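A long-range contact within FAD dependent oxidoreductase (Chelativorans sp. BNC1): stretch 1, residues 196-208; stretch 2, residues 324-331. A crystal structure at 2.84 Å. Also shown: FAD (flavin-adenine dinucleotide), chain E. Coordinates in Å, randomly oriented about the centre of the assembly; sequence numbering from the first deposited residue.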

# COMPACT_ATOMS: atom_id res chain seq x y z
N ALA A 196 34.54 12.74 13.68
CA ALA A 196 33.58 13.81 13.92
C ALA A 196 34.00 14.60 15.15
O ALA A 196 34.26 14.01 16.20
CB ALA A 196 32.16 13.25 14.10
N ASP A 197 34.07 15.93 15.01
CA ASP A 197 34.39 16.78 16.15
C ASP A 197 33.26 16.79 17.17
O ASP A 197 33.50 16.77 18.38
CB ASP A 197 34.69 18.20 15.68
CG ASP A 197 35.80 18.26 14.65
OD1 ASP A 197 36.66 17.36 14.65
OD2 ASP A 197 35.81 19.21 13.84
N GLU A 198 32.02 16.81 16.69
CA GLU A 198 30.84 16.91 17.55
C GLU A 198 29.76 15.98 17.02
O GLU A 198 29.57 15.86 15.81
CB GLU A 198 30.31 18.34 17.61
CG GLU A 198 31.24 19.32 18.31
CD GLU A 198 31.25 19.13 19.82
OE1 GLU A 198 30.39 18.38 20.33
OE2 GLU A 198 32.10 19.75 20.49
N ILE A 199 29.04 15.34 17.94
CA ILE A 199 27.95 14.43 17.60
C ILE A 199 26.67 14.97 18.21
O ILE A 199 26.65 15.42 19.36
CB ILE A 199 28.23 13.00 18.10
CG1 ILE A 199 29.50 12.44 17.46
CG2 ILE A 199 27.04 12.09 17.79
CD1 ILE A 199 29.97 11.13 18.05
N ILE A 200 25.59 14.93 17.43
CA ILE A 200 24.25 15.28 17.89
C ILE A 200 23.37 14.05 17.71
O ILE A 200 23.30 13.50 16.60
CB ILE A 200 23.68 16.49 17.14
CG1 ILE A 200 24.57 17.71 17.34
CG2 ILE A 200 22.26 16.78 17.61
CD1 ILE A 200 24.11 18.93 16.57
N VAL A 201 22.69 13.64 18.77
CA VAL A 201 21.83 12.47 18.75
C VAL A 201 20.39 12.96 18.84
O VAL A 201 19.91 13.34 19.91
CB VAL A 201 22.17 11.49 19.88
CG1 VAL A 201 21.21 10.31 19.86
CG2 VAL A 201 23.60 11.02 19.76
N THR A 202 19.71 12.96 17.70
CA THR A 202 18.29 13.29 17.59
C THR A 202 17.50 12.06 17.17
O THR A 202 16.63 12.12 16.30
CB THR A 202 18.08 14.44 16.62
OG1 THR A 202 18.74 14.14 15.38
CG2 THR A 202 18.62 15.74 17.19
N ALA A 203 17.82 10.92 17.78
CA ALA A 203 17.27 9.63 17.42
C ALA A 203 15.84 9.43 17.91
O ALA A 203 15.30 8.32 17.77
CB ALA A 203 18.17 8.52 17.96
N GLY A 204 15.22 10.45 18.49
CA GLY A 204 13.84 10.29 18.93
C GLY A 204 13.70 9.15 19.91
O GLY A 204 14.49 8.98 20.84
N ALA A 205 12.66 8.33 19.69
CA ALA A 205 12.35 7.26 20.64
C ALA A 205 13.45 6.22 20.72
O ALA A 205 13.64 5.59 21.76
CB ALA A 205 11.03 6.60 20.25
N TRP A 206 14.19 6.02 19.63
CA TRP A 206 15.27 5.04 19.61
C TRP A 206 16.55 5.54 20.26
O TRP A 206 17.52 4.78 20.34
CB TRP A 206 15.56 4.62 18.17
CG TRP A 206 14.39 3.97 17.47
CD1 TRP A 206 14.13 2.64 17.37
CD2 TRP A 206 13.33 4.64 16.78
NE1 TRP A 206 12.98 2.43 16.66
CE2 TRP A 206 12.47 3.64 16.28
CE3 TRP A 206 13.03 5.98 16.52
CZ2 TRP A 206 11.32 3.95 15.55
CZ3 TRP A 206 11.89 6.28 15.80
CH2 TRP A 206 11.05 5.27 15.32
N ALA A 207 16.58 6.80 20.71
CA ALA A 207 17.82 7.36 21.23
C ALA A 207 18.35 6.55 22.41
O ALA A 207 19.56 6.30 22.50
CB ALA A 207 17.60 8.82 21.64
N ALA A 208 17.47 6.15 23.32
CA ALA A 208 17.92 5.40 24.49
C ALA A 208 18.61 4.10 24.12
O ALA A 208 19.43 3.61 24.91
CB ALA A 208 16.73 5.11 25.41
PA FAD E . 11.71 11.15 14.88
O1A FAD E . 11.17 9.80 15.13
O2A FAD E . 10.89 11.97 13.87
O5B FAD E . 13.21 11.11 14.42
C5B FAD E . 14.08 10.02 14.79
C4B FAD E . 14.88 9.61 13.58
O4B FAD E . 16.16 9.08 14.01
C3B FAD E . 14.23 8.53 12.72
O3B FAD E . 14.42 8.81 11.34
C2B FAD E . 14.97 7.26 13.15
O2B FAD E . 14.98 6.27 12.13
C1B FAD E . 16.37 7.83 13.39
N9A FAD E . 17.21 7.01 14.25
C8A FAD E . 16.94 6.60 15.53
N7A FAD E . 17.89 5.87 16.06
C5A FAD E . 18.85 5.80 15.06
C6A FAD E . 20.11 5.17 15.00
N6A FAD E . 20.64 4.45 16.00
N1A FAD E . 20.81 5.29 13.85
C2A FAD E . 20.29 6.00 12.84
N3A FAD E . 19.12 6.64 12.80
C4A FAD E . 18.45 6.50 13.94
N1 FAD E . 3.60 17.42 17.53
C2 FAD E . 3.04 18.66 17.42
O2 FAD E . 3.66 19.68 17.71
N3 FAD E . 1.74 18.78 16.96
C4 FAD E . 0.91 17.74 16.59
O4 FAD E . -0.23 17.97 16.19
C4X FAD E . 1.52 16.43 16.72
N5 FAD E . 0.80 15.39 16.39
C5X FAD E . 1.38 14.13 16.52
C6 FAD E . 0.63 13.01 16.17
C7 FAD E . 1.17 11.73 16.27
C7M FAD E . 0.33 10.54 15.89
C8 FAD E . 2.49 11.57 16.74
C8M FAD E . 3.09 10.19 16.86
C9 FAD E . 3.24 12.69 17.08
C9A FAD E . 2.70 13.96 16.97
N10 FAD E . 3.44 15.12 17.31
C10 FAD E . 2.87 16.37 17.20
C1' FAD E . 4.82 15.01 17.81
C2' FAD E . 5.86 15.00 16.70
O2' FAD E . 5.40 14.23 15.59
C3' FAD E . 7.15 14.38 17.24
O3' FAD E . 7.39 14.86 18.56
C4' FAD E . 8.39 14.66 16.39
O4' FAD E . 8.16 14.20 15.06
C5' FAD E . 9.62 13.99 16.97
O5' FAD E . 10.74 14.21 16.08
P FAD E . 12.13 13.52 16.35
O1P FAD E . 12.54 13.78 17.80
O2P FAD E . 13.14 13.89 15.33
O3P FAD E . 11.77 11.98 16.23
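Stretch 2 324-331: AGLTIGNG

Stretch 2 lies beside stretch 1 as a parallel β-strand neighbour, held by a ladder of backbone hydrogen bonds and finished by an asparagine side chain that reaches the turn after the first strand. Strand 326-330 runs in the same N-to-C direction as strand 198-201. Their axes come within 4.7 Å and cross at -16°. The backbone of stretch 2 is extended from Leu 326 to Asn 330, with phi between -120° and -168° and psi between 118° and 176°. Gly 325, just before the strand, has phi/psi of 69/31, where positive phi favours glycine.

The register is regular. Ile 199 pairs with Leu 326 (CA to CA 4.9 Å), Ile 200 with Thr 327 (CA to CA 4.7 Å), and Val 201 with Ile 328 (CA to CA 4.9 Å). Four backbone hydrogen bonds fix it. Ile 199 N donates to Gly 325 O at 3.1 Å, and Thr 327 N to Ile 199 O at 2.8 Å. Val 201 N then donates to Thr 327 O at 2.8 Å, and Gly 329 N to Val 201 O at 3.1 Å. Ile 199 and Val 201 thus each use both N and O, as alternate residues do in a parallel ladder. CA-H...O contacts lie between these bonds, such as Ile 200 CA to Thr 327 O at 3.2 Å.

The side chains alternate between the two faces of the sheet. Ile 199, Val 201, Leu 326 and Ile 328 share one face. There Leu 326 CD1 packs on Val 201 CG2 at 3.8 Å and on Ile 199 CG2 at 4.2 Å, so one methyl touches both residues. Ile 200 and Thr 327 point to the other face, with Ile 200 CG1 4.2 Å from Thr 327 CB.

At the start of the ladder, the end of the Glu 198 side chain swings in, bringing OE1 to 3.2 Å from Gly 325 CA. At the far end, Asn 330 points toward stretch 1. Its ND2 donates to Gly 204 O in a very short hydrogen bond of 2.4 Å, and lies 3.3 Å from Ala 207 CB. Gly 204 O also accepts from Ala 207 N at 3.0 Å, so the same carbonyl serves the turn and the neighbouring strand. Asn 330 OD1 accepts a weak hydrogen bond from Gly 331 N at 2.9 Å.

This turn also borders the FAD: Ala 203 O is 3.3 Å from FAD C8A. The two stretches bury 535 Å² between them, both sides summed.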

# COMPACT_ATOMS: atom_id res chain seq x y z
N ALA A 324 32.62 14.49 26.35
CA ALA A 324 32.96 15.53 25.40
C ALA A 324 32.49 15.16 24.00
O ALA A 324 32.43 13.99 23.63
CB ALA A 324 34.47 15.77 25.39
N GLY A 325 32.15 16.19 23.22
CA GLY A 325 31.77 15.98 21.84
C GLY A 325 30.45 15.27 21.64
O GLY A 325 30.29 14.55 20.65
N LEU A 326 29.50 15.44 22.56
CA LEU A 326 28.20 14.80 22.46
C LEU A 326 27.12 15.80 22.85
O LEU A 326 27.26 16.53 23.83
CB LEU A 326 28.12 13.56 23.35
CG LEU A 326 26.78 12.81 23.34
CD1 LEU A 326 26.42 12.38 21.93
CD2 LEU A 326 26.82 11.61 24.27
N THR A 327 26.04 15.80 22.07
CA THR A 327 24.89 16.66 22.32
C THR A 327 23.63 15.88 22.01
O THR A 327 23.56 15.17 21.00
CB THR A 327 24.95 17.94 21.47
OG1 THR A 327 26.21 18.59 21.67
CG2 THR A 327 23.83 18.89 21.83
N ILE A 328 22.63 15.99 22.89
CA ILE A 328 21.41 15.20 22.80
C ILE A 328 20.22 16.13 22.66
O ILE A 328 20.12 17.15 23.36
CB ILE A 328 21.24 14.28 24.02
CG1 ILE A 328 22.42 13.32 24.13
CG2 ILE A 328 19.93 13.50 23.93
CD1 ILE A 328 22.37 12.42 25.35
N GLY A 329 19.32 15.79 21.74
CA GLY A 329 18.03 16.43 21.65
C GLY A 329 16.93 15.40 21.49
O GLY A 329 16.91 14.66 20.50
N ASN A 330 16.02 15.33 22.45
CA ASN A 330 14.97 14.31 22.45
C ASN A 330 13.94 14.69 23.50
O ASN A 330 14.10 15.68 24.23
CB ASN A 330 15.56 12.92 22.70
CG ASN A 330 14.65 11.81 22.22
OD1 ASN A 330 13.66 12.06 21.53
ND2 ASN A 330 15.00 10.57 22.56
N GLY A 331 12.87 13.90 23.57
CA GLY A 331 11.81 14.15 24.52
C GLY A 331 10.74 15.10 24.03
O GLY A 331 10.03 15.69 24.86